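Long-range contacts in Polyphosphate:AMP phosphotransferase (Pseudomonas aeruginosa PAO1, PDB 3CZP), which uses inorganic polyphosphate as phosphate donor to convert AMP to ADP and, less efficiently, GMP to GDP, with magnesium as cofactor: residues L71-F77 against R102-G108; W153-K158 against S186-F192; L301-E306 against F360-S366. All coordinates share one frame; numbering follows the deposited sequence.

Overall arrangement
The chain carries two fused PPK2 domains, each built on a five-stranded parallel sheet of order 2-3-1-4-5. Contacts 1 and 2 belong to the first domain and contact 3 to the second, in that order along the chain. Contact 1 pairs strands 72-76 and 103-107 at one border of the first sheet; contact 2 joins strand 148-155 of that sheet to helix 186-203, and its centre lies about 24 Å from that of contact 1. Contact 3 pairs strands 300-307 and 360-364, centred about 31 Å from contact 1. Contacts 1 and 3 both touch the second subunit, first domain meeting second, consistent with the dimerising role suggested for the first domain, which seems catalytically inactive.

Contact 1 (L71-F77 against R102-G108)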
loop_
_atom_site.group_PDB
_atom_site.type_symbol
_atom_site.label_atom_id
_atom_site.label_comp_id
_atom_site.label_asym_id
_atom_site.label_seq_id
_atom_site.Cartn_x
_atom_site.Cartn_y
_atom_site.Cartn_z
ATOM N N LEU A 71 4.325 -6.963 -17.214
ATOM C CA LEU A 71 3.248 -5.932 -17.261
ATOM C C LEU A 71 1.843 -6.462 -16.826
ATOM O O LEU A 71 0.810 -5.807 -17.022
ATOM C CB LEU A 71 3.222 -5.363 -18.671
ATOM C CG LEU A 71 4.439 -4.510 -19.134
ATOM C CD1 LEU A 71 4.223 -3.953 -20.591
ATOM C CD2 LEU A 71 4.652 -3.347 -18.126
ATOM N N ILE A 72 1.822 -7.673 -16.246
ATOM C CA ILE A 72 0.606 -8.432 -15.906
ATOM C C ILE A 72 0.774 -8.918 -14.439
ATOM O O ILE A 72 1.810 -9.424 -14.096
ATOM C CB ILE A 72 0.358 -9.682 -16.821
ATOM C CG1 ILE A 72 0.445 -9.352 -18.294
ATOM C CG2 ILE A 72 -0.977 -10.298 -16.524
ATOM C CD1 ILE A 72 0.265 -10.509 -19.339
ATOM N N GLU A 73 -0.210 -8.655 -13.579
ATOM C CA GLU A 73 -0.267 -9.243 -12.240
ATOM C C GLU A 73 -1.384 -10.254 -12.281
ATOM O O GLU A 73 -2.432 -9.966 -12.821
ATOM C CB GLU A 73 -0.598 -8.208 -11.167
ATOM C CG GLU A 73 0.259 -6.931 -11.183
ATOM C CD GLU A 73 -0.522 -5.721 -11.731
ATOM O OE1 GLU A 73 -1.141 -5.008 -10.871
ATOM O OE2 GLU A 73 -0.529 -5.527 -13.002
ATOM N N VAL A 74 -1.122 -11.445 -11.747
ATOM C CA VAL A 74 -2.095 -12.535 -11.646
ATOM C C VAL A 74 -2.365 -12.803 -10.169
ATOM O O VAL A 74 -1.439 -13.129 -9.386
ATOM C CB VAL A 74 -1.625 -13.797 -12.364
ATOM C CG1 VAL A 74 -2.682 -14.826 -12.362
ATOM C CG2 VAL A 74 -1.297 -13.447 -13.788
ATOM N N GLN A 75 -3.613 -12.577 -9.765
ATOM C CA GLN A 75 -4.040 -12.727 -8.370
ATOM C C GLN A 75 -5.028 -13.873 -8.199
ATOM O O GLN A 75 -5.755 -14.194 -9.117
ATOM C CB GLN A 75 -4.806 -11.489 -7.915
ATOM C CG GLN A 75 -4.207 -10.140 -8.232
ATOM C CD GLN A 75 -3.093 -9.771 -7.334
ATOM O OE1 GLN A 75 -2.858 -10.419 -6.315
ATOM N NE2 GLN A 75 -2.398 -8.693 -7.681
ATOM N N SER A 76 -5.017 -14.479 -7.012
ATOM C CA SER A 76 -6.191 -15.192 -6.522
ATOM C C SER A 76 -6.569 -14.723 -5.117
ATOM O O SER A 76 -5.718 -14.224 -4.375
ATOM C CB SER A 76 -6.005 -16.691 -6.577
ATOM O OG SER A 76 -7.194 -17.303 -6.075
ATOM N N PHE A 77 -7.867 -14.829 -4.790
ATOM C CA PHE A 77 -8.433 -14.164 -3.604
ATOM C C PHE A 77 -9.137 -15.082 -2.601
ATOM O O PHE A 77 -9.855 -14.582 -1.671
ATOM C CB PHE A 77 -9.420 -13.071 -4.019
ATOM C CG PHE A 77 -8.810 -11.921 -4.779
ATOM C CD1 PHE A 77 -8.821 -11.911 -6.161
ATOM C CD2 PHE A 77 -8.334 -10.814 -4.107
ATOM C CE1 PHE A 77 -8.339 -10.879 -6.863
ATOM C CE2 PHE A 77 -7.802 -9.726 -4.829
ATOM C CZ PHE A 77 -7.803 -9.755 -6.205
ATOM N N ARG A 102 -1.553 -1.030 -16.927
ATOM C CA ARG A 102 -1.243 -2.427 -16.600
ATOM C C ARG A 102 -2.460 -3.317 -16.648
ATOM O O ARG A 102 -3.588 -2.837 -16.762
ATOM C CB ARG A 102 -0.512 -2.455 -15.286
ATOM C CG ARG A 102 0.892 -1.986 -15.434
ATOM C CD ARG A 102 1.645 -2.091 -14.140
ATOM N NE ARG A 102 1.689 -3.491 -13.694
ATOM C CZ ARG A 102 2.745 -4.283 -13.791
ATOM N NH1 ARG A 102 3.921 -3.820 -14.235
ATOM N NH2 ARG A 102 2.639 -5.543 -13.411
ATOM N N THR A 103 -2.198 -4.626 -16.576
ATOM C CA THR A 103 -3.179 -5.660 -16.615
ATOM C C THR A 103 -3.082 -6.466 -15.322
ATOM O O THR A 103 -1.997 -6.828 -14.847
ATOM C CB THR A 103 -2.959 -6.666 -17.817
ATOM O OG1 THR A 103 -3.038 -5.966 -19.051
ATOM C CG2 THR A 103 -3.972 -7.879 -17.800
ATOM N N GLY A 104 -4.272 -6.769 -14.819
ATOM C CA GLY A 104 -4.452 -7.630 -13.663
ATOM C C GLY A 104 -5.369 -8.758 -14.065
ATOM O O GLY A 104 -6.402 -8.525 -14.701
ATOM N N ILE A 105 -5.000 -9.983 -13.702
ATOM C CA ILE A 105 -5.837 -11.161 -14.020
ATOM C C ILE A 105 -6.244 -11.833 -12.682
ATOM O O ILE A 105 -5.389 -12.182 -11.869
ATOM C CB ILE A 105 -5.087 -12.207 -14.880
ATOM C CG1 ILE A 105 -4.537 -11.572 -16.177
ATOM C CG2 ILE A 105 -6.032 -13.489 -15.095
ATOM C CD1 ILE A 105 -3.827 -12.547 -17.114
ATOM N N PHE A 106 -7.546 -11.918 -12.457
ATOM C CA PHE A 106 -8.133 -12.340 -11.192
ATOM C C PHE A 106 -8.781 -13.709 -11.293
ATOM O O PHE A 106 -9.857 -13.869 -11.872
ATOM C CB PHE A 106 -9.219 -11.343 -10.757
ATOM C CG PHE A 106 -8.697 -9.953 -10.410
ATOM C CD1 PHE A 106 -7.349 -9.640 -10.432
ATOM C CD2 PHE A 106 -9.579 -8.958 -10.030
ATOM C CE1 PHE A 106 -6.908 -8.317 -10.093
ATOM C CE2 PHE A 106 -9.124 -7.674 -9.664
ATOM C CZ PHE A 106 -7.813 -7.380 -9.686
ATOM N N PHE A 107 -8.173 -14.657 -10.605
ATOM C CA PHE A 107 -8.804 -15.898 -10.282
ATOM C C PHE A 107 -9.513 -15.688 -8.918
ATOM O O PHE A 107 -9.280 -14.680 -8.182
ATOM C CB PHE A 107 -7.779 -17.024 -10.069
ATOM C CG PHE A 107 -7.042 -17.509 -11.318
ATOM C CD1 PHE A 107 -7.462 -18.638 -11.999
ATOM C CD2 PHE A 107 -5.850 -16.938 -11.687
ATOM C CE1 PHE A 107 -6.749 -19.104 -13.122
ATOM C CE2 PHE A 107 -5.135 -17.402 -12.773
ATOM C CZ PHE A 107 -5.594 -18.510 -13.490
ATOM N N GLY A 108 -10.334 -16.645 -8.539
ATOM C CA GLY A 108 -10.999 -16.602 -7.206
ATOM C C GLY A 108 -11.599 -15.238 -6.905
ATOM O O GLY A 108 -11.459 -14.730 -5.772
HETATM O O HOH W 1 -0.178 -5.260 -19.442
HETATM O O HOH W 2 3.845 -7.782 -13.043
#
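Strands 72-76 and 103-107 run parallel, their axes 4.6 Å apart at an angle of 17°, and pair from Ile72 with Thr103 onward through backbone bonds such as Ile105 N to Glu73 O (2.7 Å). At the start of the pair Arg102 lays its guanidinium over the carbonyl carbon of Leu71. In one of two modelled conformers of Glu73 it also grips that residue side-on: Arg102 NE (3.1 Å) and NH2 (3.2 Å) both reach the single oxygen OE2 of Glu73. In this conformer the two nitrogens come from the same face of the carboxylate, whose plane stands 64° from that of the guanidinium, and a bend at chi2 folds the Glu73 chain back over the neighbouring strand. Arg102 NH1 bonds Arg70 O just ahead of the segment. A water bridges Arg102 NH2 and Ile72 O.

These strands are second and third in the chain but lie side by side at one border of the sheet, the 2-3-1-4-5 order of a P-loop kinase core. Strand 103-107 is an interior strand, with 44-50 on its other side; beta-branched Thr103 and Ile105 suit its extended backbone. On their face, Ile72 CG2 rests on Ile105 CD1 (3.7 Å), and Val74 CG1 meets the edge of the Phe107 ring at CE2 (3.6 Å). Phe107 also makes a cation-pi contact with Arg327 of the second subunit. On the face of Glu73 and Gln75, the flat Phe106 ring receives the edge of Phe77 in a T-shaped pair, centroids 5.1 Å apart and planes at 78°, while the aliphatic CG of Gln75 packs against Phe106 CE1.

Contact 2 (W153-K158 against S186-F192); sequences WFHLSK and SEVYDRF
The ammonium NZ of Lys158 forms a salt bridge with Asp190 OD1 of helix 186-203, at 2.7 Å. Ser186, one helical turn before Asp190, also has its OG beside NZ, at a distance so short that the detail of that bond is doubtful. Lysine suits the place because its long chain spans the gap: it runs extended as far as CE, then turns at chi4 (78°) to deliver NZ, which meets OD1 from above the carboxylate plane. On its way the chain passes Tyr189, with Lys158 CB 3.7 Å from CE2 of the ring and Lys158 CA over one ring face.

Tyr189 points its CB toward the strand segment; with CG anti to the backbone N (chi1 -179°) the ring is directed to that segment, and OH donates to Leu156 O at 2.6 Å. The hydroxyl lies in the carbonyl plane, on a lone pair, and so satisfies a backbone oxygen where strand 148-155 has given way to loop. A water donates to Tyr189 OH and is weakly bonded to His155 NE2, whose stronger partner is Glu8. Farther along the helix, Phe192 CE2 packs on Trp153 CH2 at 3.4 Å, the two rings inclined obliquely at 34°.

Ser157 is the N-cap of helix 158-163, so the contact ties a strand end and the following helix to helix 186-203. Leu115 of helix 110-119 touches both Trp153 and Phe192, while strand 210-214 lies alongside strand 148-155.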
loop_
_atom_site.group_PDB
_atom_site.type_symbol
_atom_site.label_atom_id
_atom_site.label_comp_id
_atom_site.label_asym_id
_atom_site.label_seq_id
_atom_site.Cartn_x
_atom_site.Cartn_y
_atom_site.Cartn_z
ATOM N N TRP A 153 -15.671 -17.091 -19.038
ATOM C CA TRP A 153 -16.187 -18.312 -18.476
ATOM C C TRP A 153 -15.769 -19.499 -19.345
ATOM O O TRP A 153 -16.260 -19.683 -20.448
ATOM C CB TRP A 153 -17.724 -18.236 -18.378
ATOM C CG TRP A 153 -18.372 -19.529 -17.877
ATOM C CD1 TRP A 153 -18.538 -20.668 -18.567
ATOM C CD2 TRP A 153 -18.920 -19.759 -16.588
ATOM N NE1 TRP A 153 -19.121 -21.631 -17.780
ATOM C CE2 TRP A 153 -19.378 -21.081 -16.558
ATOM C CE3 TRP A 153 -19.055 -18.980 -15.441
ATOM C CZ2 TRP A 153 -20.016 -21.612 -15.460
ATOM C CZ3 TRP A 153 -19.672 -19.537 -14.333
ATOM C CH2 TRP A 153 -20.138 -20.813 -14.353
ATOM N N PHE A 154 -14.849 -20.291 -18.817
ATOM C CA PHE A 154 -14.343 -21.497 -19.428
ATOM C C PHE A 154 -15.312 -22.643 -19.164
ATOM O O PHE A 154 -15.580 -22.981 -17.989
ATOM C CB PHE A 154 -12.961 -21.829 -18.848
ATOM C CG PHE A 154 -11.891 -20.853 -19.272
ATOM C CD1 PHE A 154 -11.011 -21.161 -20.302
ATOM C CD2 PHE A 154 -11.821 -19.580 -18.706
ATOM C CE1 PHE A 154 -10.079 -20.234 -20.737
ATOM C CE2 PHE A 154 -10.838 -18.663 -19.119
ATOM C CZ PHE A 154 -9.990 -18.988 -20.118
ATOM N N HIS A 155 -15.860 -23.215 -20.233
ATOM C CA HIS A 155 -16.945 -24.158 -20.105
ATOM C C HIS A 155 -16.588 -25.587 -20.509
ATOM O O HIS A 155 -15.869 -25.797 -21.471
ATOM C CB HIS A 155 -18.110 -23.742 -20.994
ATOM C CG HIS A 155 -19.368 -24.449 -20.650
ATOM N ND1 HIS A 155 -19.916 -24.411 -19.386
ATOM C CD2 HIS A 155 -20.165 -25.259 -21.385
ATOM C CE1 HIS A 155 -21.018 -25.135 -19.370
ATOM N NE2 HIS A 155 -21.183 -25.667 -20.569
ATOM N N LEU A 156 -17.194 -26.554 -19.806
ATOM C CA LEU A 156 -17.319 -27.911 -20.297
ATOM C C LEU A 156 -18.729 -28.331 -20.020
ATOM O O LEU A 156 -19.352 -27.865 -19.073
ATOM C CB LEU A 156 -16.354 -28.875 -19.597
ATOM C CG LEU A 156 -14.827 -28.733 -19.717
ATOM C CD1 LEU A 156 -14.139 -29.690 -18.707
ATOM C CD2 LEU A 156 -14.355 -28.950 -21.161
ATOM N N SER A 157 -19.245 -29.208 -20.862
ATOM C CA SER A 157 -20.515 -29.852 -20.587
ATOM C C SER A 157 -20.295 -30.950 -19.573
ATOM O O SER A 157 -19.181 -31.372 -19.283
ATOM C CB SER A 157 -21.193 -30.392 -21.856
ATOM O OG SER A 157 -20.460 -31.463 -22.384
ATOM N N LYS A 158 -21.412 -31.414 -19.046
ATOM C CA LYS A 158 -21.387 -32.451 -18.036
ATOM C C LYS A 158 -20.622 -33.665 -18.535
ATOM O O LYS A 158 -19.752 -34.165 -17.833
ATOM C CB LYS A 158 -22.806 -32.816 -17.658
ATOM C CG LYS A 158 -22.924 -33.619 -16.390
ATOM C CD LYS A 158 -24.356 -33.684 -16.007
ATOM C CE LYS A 158 -24.601 -34.513 -14.729
ATOM N NZ LYS A 158 -24.282 -33.794 -13.466
ATOM N N SER A 186 -22.080 -35.241 -9.206
ATOM C CA SER A 186 -22.928 -34.809 -10.328
ATOM C C SER A 186 -23.685 -33.532 -9.983
ATOM O O SER A 186 -23.793 -32.643 -10.805
ATOM C CB SER A 186 -23.939 -35.922 -10.686
ATOM O OG SER A 186 -24.736 -35.558 -11.808
ATOM N N GLU A 187 -24.246 -33.500 -8.774
ATOM C CA GLU A 187 -24.983 -32.340 -8.255
ATOM C C GLU A 187 -24.153 -31.053 -8.265
ATOM O O GLU A 187 -24.695 -29.982 -8.556
ATOM C CB GLU A 187 -25.534 -32.623 -6.832
ATOM C CG GLU A 187 -24.544 -33.374 -5.894
ATOM C CD GLU A 187 -24.856 -33.224 -4.405
ATOM O OE1 GLU A 187 -24.186 -32.393 -3.748
ATOM O OE2 GLU A 187 -25.748 -33.949 -3.892
ATOM N N VAL A 188 -22.851 -31.151 -7.964
ATOM C CA VAL A 188 -21.968 -29.977 -7.964
ATOM C C VAL A 188 -22.081 -29.288 -9.320
ATOM O O VAL A 188 -22.573 -28.171 -9.366
ATOM C CB VAL A 188 -20.495 -30.319 -7.603
ATOM C CG1 VAL A 188 -19.581 -29.155 -7.856
ATOM C CG2 VAL A 188 -20.398 -30.753 -6.135
ATOM N N TYR A 189 -21.710 -29.967 -10.409
ATOM C CA TYR A 189 -21.819 -29.376 -11.780
ATOM C C TYR A 189 -23.228 -28.766 -12.076
ATOM O O TYR A 189 -23.390 -27.612 -12.494
ATOM C CB TYR A 189 -21.456 -30.446 -12.848
ATOM C CG TYR A 189 -21.517 -29.904 -14.262
ATOM C CD1 TYR A 189 -20.403 -29.341 -14.855
ATOM C CD2 TYR A 189 -22.702 -29.888 -14.978
ATOM C CE1 TYR A 189 -20.466 -28.780 -16.158
ATOM C CE2 TYR A 189 -22.766 -29.352 -16.259
ATOM C CZ TYR A 189 -21.640 -28.803 -16.838
ATOM O OH TYR A 189 -21.713 -28.258 -18.090
ATOM N N ASP A 190 -24.262 -29.569 -11.843
ATOM C CA ASP A 190 -25.617 -29.139 -12.146
ATOM C C ASP A 190 -25.956 -27.833 -11.429
ATOM O O ASP A 190 -26.568 -26.948 -12.021
ATOM C CB ASP A 190 -26.626 -30.233 -11.780
ATOM C CG ASP A 190 -26.508 -31.465 -12.680
ATOM O OD1 ASP A 190 -25.662 -31.490 -13.607
ATOM O OD2 ASP A 190 -27.241 -32.435 -12.427
ATOM N N ARG A 191 -25.561 -27.697 -10.180
ATOM C CA ARG A 191 -25.913 -26.490 -9.439
ATOM C C ARG A 191 -25.053 -25.331 -9.803
ATOM O O ARG A 191 -25.541 -24.215 -9.904
ATOM C CB ARG A 191 -25.890 -26.718 -7.918
ATOM C CG ARG A 191 -26.875 -27.781 -7.509
ATOM C CD ARG A 191 -26.828 -28.038 -6.018
ATOM N NE ARG A 191 -27.193 -26.814 -5.313
ATOM C CZ ARG A 191 -26.785 -26.475 -4.096
ATOM N NH1 ARG A 191 -27.196 -25.318 -3.545
ATOM N NH2 ARG A 191 -25.958 -27.294 -3.444
ATOM N N PHE A 192 -23.764 -25.594 -10.020
ATOM C CA PHE A 192 -22.844 -24.582 -10.447
ATOM C C PHE A 192 -23.294 -23.887 -11.747
ATOM O O PHE A 192 -23.208 -22.633 -11.875
ATOM C CB PHE A 192 -21.487 -25.202 -10.682
ATOM C CG PHE A 192 -20.381 -24.211 -10.693
ATOM C CD1 PHE A 192 -19.869 -23.737 -9.498
ATOM C CD2 PHE A 192 -19.870 -23.722 -11.913
ATOM C CE1 PHE A 192 -18.845 -22.824 -9.505
ATOM C CE2 PHE A 192 -18.854 -22.823 -11.933
ATOM C CZ PHE A 192 -18.318 -22.364 -10.726
HETATM O O HOH W 3 -23.981 -26.667 -19.204
#

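Contact 3 (L301-E306 against F360-S366); sequences LVAVFE and FTIFDRS
Leu301 sets a methyl, CD2, squarely over the centre of the Phe360 ring, a CH-pi contact 3.4 Å from the centroid. The two residues stand side by side on neighbouring parallel strands, their side chains on the same face; the strands are first and third in sequence within the second PPK2 domain, whose 2-3-1-4-5 sheet is of P-loop NTPase type. Phe360 keeps CG anti to its backbone N (chi1 179°), and this swings the ring across to the other strand; its edge then meets the small CB of Ala303, where alanine's single methyl fits beside the broad ring. Next on this face, the branch CG2 of Ile362 packs against the Phe305 ring at CE2 (3.8 Å), so that an aromatic from each strand bears on an aliphatic from its partner. Helices 313-321 and 475-496 pack on this face, through Ile317 and Val482 on Phe305.

The opposite face bears Val302, Val304, Thr361 and Phe363. Val302 CG1 fits against the edge of the Phe363 ring at CD2 (3.7 Å), and Thr361 CG2 lies over one face of that ring. Beta-branched residues are well suited to these extended positions. The backbones are sewn together by bonds such as Phe363 N to Ala303 O (2.8 Å, N-H...O angle 172°), and Arg365 N to Phe305 O carries the pairing past the strand end. Asp364, at that end, forms a salt bridge with Arg70 of the second subunit. Val304 CG1 packs on Ser366, whose OG accepts from Tyr368 N and donates to Glu306 OE2 at 2.6 Å, using the anti lone pair of that oxygen.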
loop_
_atom_site.group_PDB
_atom_site.type_symbol
_atom_site.label_atom_id
_atom_site.label_comp_id
_atom_site.label_asym_id
_atom_site.label_seq_id
_atom_site.Cartn_x
_atom_site.Cartn_y
_atom_site.Cartn_z
ATOM N N LEU A 301 -15.431 2.474 13.407
ATOM C CA LEU A 301 -16.070 3.770 13.285
ATOM C C LEU A 301 -15.421 4.531 12.157
ATOM O O LEU A 301 -14.205 4.516 12.024
ATOM C CB LEU A 301 -15.968 4.531 14.618
ATOM C CG LEU A 301 -16.687 5.859 14.897
ATOM C CD1 LEU A 301 -18.161 5.658 14.775
ATOM C CD2 LEU A 301 -16.342 6.328 16.343
ATOM N N VAL A 302 -16.258 5.160 11.336
ATOM C CA VAL A 302 -15.828 6.189 10.355
ATOM C C VAL A 302 -16.580 7.464 10.613
ATOM O O VAL A 302 -17.822 7.476 10.567
ATOM C CB VAL A 302 -16.034 5.692 8.896
ATOM C CG1 VAL A 302 -15.764 6.813 7.878
ATOM C CG2 VAL A 302 -15.109 4.503 8.635
ATOM N N ALA A 303 -15.824 8.541 10.886
ATOM C CA ALA A 303 -16.348 9.925 10.999
ATOM C C ALA A 303 -15.855 10.769 9.863
ATOM O O ALA A 303 -14.650 10.962 9.683
ATOM C CB ALA A 303 -16.001 10.570 12.346
ATOM N N VAL A 304 -16.786 11.252 9.061
ATOM C CA VAL A 304 -16.490 12.114 7.946
ATOM C C VAL A 304 -16.774 13.576 8.298
ATOM O O VAL A 304 -17.852 13.887 8.823
ATOM C CB VAL A 304 -17.388 11.761 6.746
ATOM C CG1 VAL A 304 -17.407 12.937 5.773
ATOM C CG2 VAL A 304 -16.955 10.392 6.078
ATOM N N PHE A 305 -15.837 14.468 8.016
ATOM C CA PHE A 305 -16.048 15.912 8.244
ATOM C C PHE A 305 -15.933 16.751 6.993
ATOM O O PHE A 305 -14.905 16.736 6.317
ATOM C CB PHE A 305 -15.027 16.462 9.265
ATOM C CG PHE A 305 -15.263 16.018 10.663
ATOM C CD1 PHE A 305 -15.955 16.838 11.572
ATOM C CD2 PHE A 305 -14.795 14.787 11.098
ATOM C CE1 PHE A 305 -16.159 16.417 12.866
ATOM C CE2 PHE A 305 -15.038 14.323 12.408
ATOM C CZ PHE A 305 -15.682 15.130 13.293
ATOM N N GLU A 306 -17.005 17.476 6.691
ATOM C CA GLU A 306 -17.033 18.464 5.657
ATOM C C GLU A 306 -17.607 19.759 6.254
ATOM O O GLU A 306 -18.217 19.752 7.343
ATOM C CB GLU A 306 -17.900 18.001 4.475
ATOM C CG GLU A 306 -17.553 16.656 3.793
ATOM C CD GLU A 306 -16.291 16.651 2.899
ATOM O OE1 GLU A 306 -15.754 17.722 2.604
ATOM O OE2 GLU A 306 -15.848 15.529 2.486
ATOM N N PHE A 360 -10.908 3.288 14.431
ATOM C CA PHE A 360 -11.699 4.524 14.281
ATOM C C PHE A 360 -10.952 5.429 13.326
ATOM O O PHE A 360 -9.846 5.788 13.594
ATOM C CB PHE A 360 -11.847 5.179 15.671
ATOM C CG PHE A 360 -12.626 6.496 15.713
ATOM C CD1 PHE A 360 -13.366 6.984 14.611
ATOM C CD2 PHE A 360 -12.600 7.238 16.870
ATOM C CE1 PHE A 360 -14.061 8.184 14.691
ATOM C CE2 PHE A 360 -13.274 8.457 16.964
ATOM C CZ PHE A 360 -14.005 8.938 15.882
ATOM N N THR A 361 -11.511 5.726 12.166
ATOM C CA THR A 361 -10.829 6.570 11.169
ATOM C C THR A 361 -11.673 7.819 11.022
ATOM O O THR A 361 -12.887 7.772 10.923
ATOM C CB THR A 361 -10.661 5.916 9.808
ATOM O OG1 THR A 361 -9.920 4.704 9.947
ATOM C CG2 THR A 361 -9.963 6.878 8.814
ATOM N N ILE A 362 -10.999 8.950 11.069
ATOM C CA ILE A 362 -11.620 10.243 10.899
ATOM C C ILE A 362 -11.097 10.825 9.544
ATOM O O ILE A 362 -9.859 10.876 9.302
ATOM C CB ILE A 362 -11.190 11.152 12.038
ATOM C CG1 ILE A 362 -11.582 10.585 13.423
ATOM C CG2 ILE A 362 -11.732 12.572 11.807
ATOM C CD1 ILE A 362 -11.312 11.582 14.592
ATOM N N PHE A 363 -12.041 11.271 8.705
ATOM C CA PHE A 363 -11.768 11.801 7.416
ATOM C C PHE A 363 -12.017 13.302 7.484
ATOM O O PHE A 363 -13.145 13.773 7.611
ATOM C CB PHE A 363 -12.621 11.138 6.339
ATOM C CG PHE A 363 -12.209 9.738 5.998
ATOM C CD1 PHE A 363 -11.182 9.510 5.101
ATOM C CD2 PHE A 363 -12.818 8.639 6.614
ATOM C CE1 PHE A 363 -10.771 8.220 4.781
ATOM C CE2 PHE A 363 -12.432 7.320 6.287
ATOM C CZ PHE A 363 -11.408 7.120 5.370
ATOM N N ASP A 364 -10.938 14.043 7.434
ATOM C CA ASP A 364 -11.021 15.469 7.302
ATOM C C ASP A 364 -11.071 15.797 5.822
ATOM O O ASP A 364 -10.053 15.818 5.130
ATOM C CB ASP A 364 -9.842 16.118 7.997
ATOM C CG ASP A 364 -9.942 17.642 8.030
ATOM O OD1 ASP A 364 -10.943 18.238 7.541
ATOM O OD2 ASP A 364 -8.993 18.256 8.542
ATOM N N ARG A 365 -12.296 16.032 5.354
ATOM C CA ARG A 365 -12.664 15.947 3.939
ATOM C C ARG A 365 -12.607 14.497 3.502
ATOM O O ARG A 365 -12.060 13.667 4.205
ATOM C CB ARG A 365 -11.814 16.850 3.069
ATOM C CG ARG A 365 -11.764 18.251 3.586
ATOM C CD ARG A 365 -10.837 19.077 2.781
ATOM N NE ARG A 365 -11.478 19.503 1.548
ATOM C CZ ARG A 365 -11.102 20.557 0.828
ATOM N NH1 ARG A 365 -10.082 21.315 1.232
ATOM N NH2 ARG A 365 -11.760 20.873 -0.300
ATOM N N SER A 366 -13.268 14.166 2.415
ATOM C CA SER A 366 -13.615 12.784 2.198
ATOM C C SER A 366 -13.930 12.566 0.750
ATOM O O SER A 366 -13.647 13.415 -0.081
ATOM C CB SER A 366 -14.851 12.419 3.073
ATOM O OG SER A 366 -16.041 12.925 2.444
HETATM O O HOH W 4 -14.265 17.959 0.385
#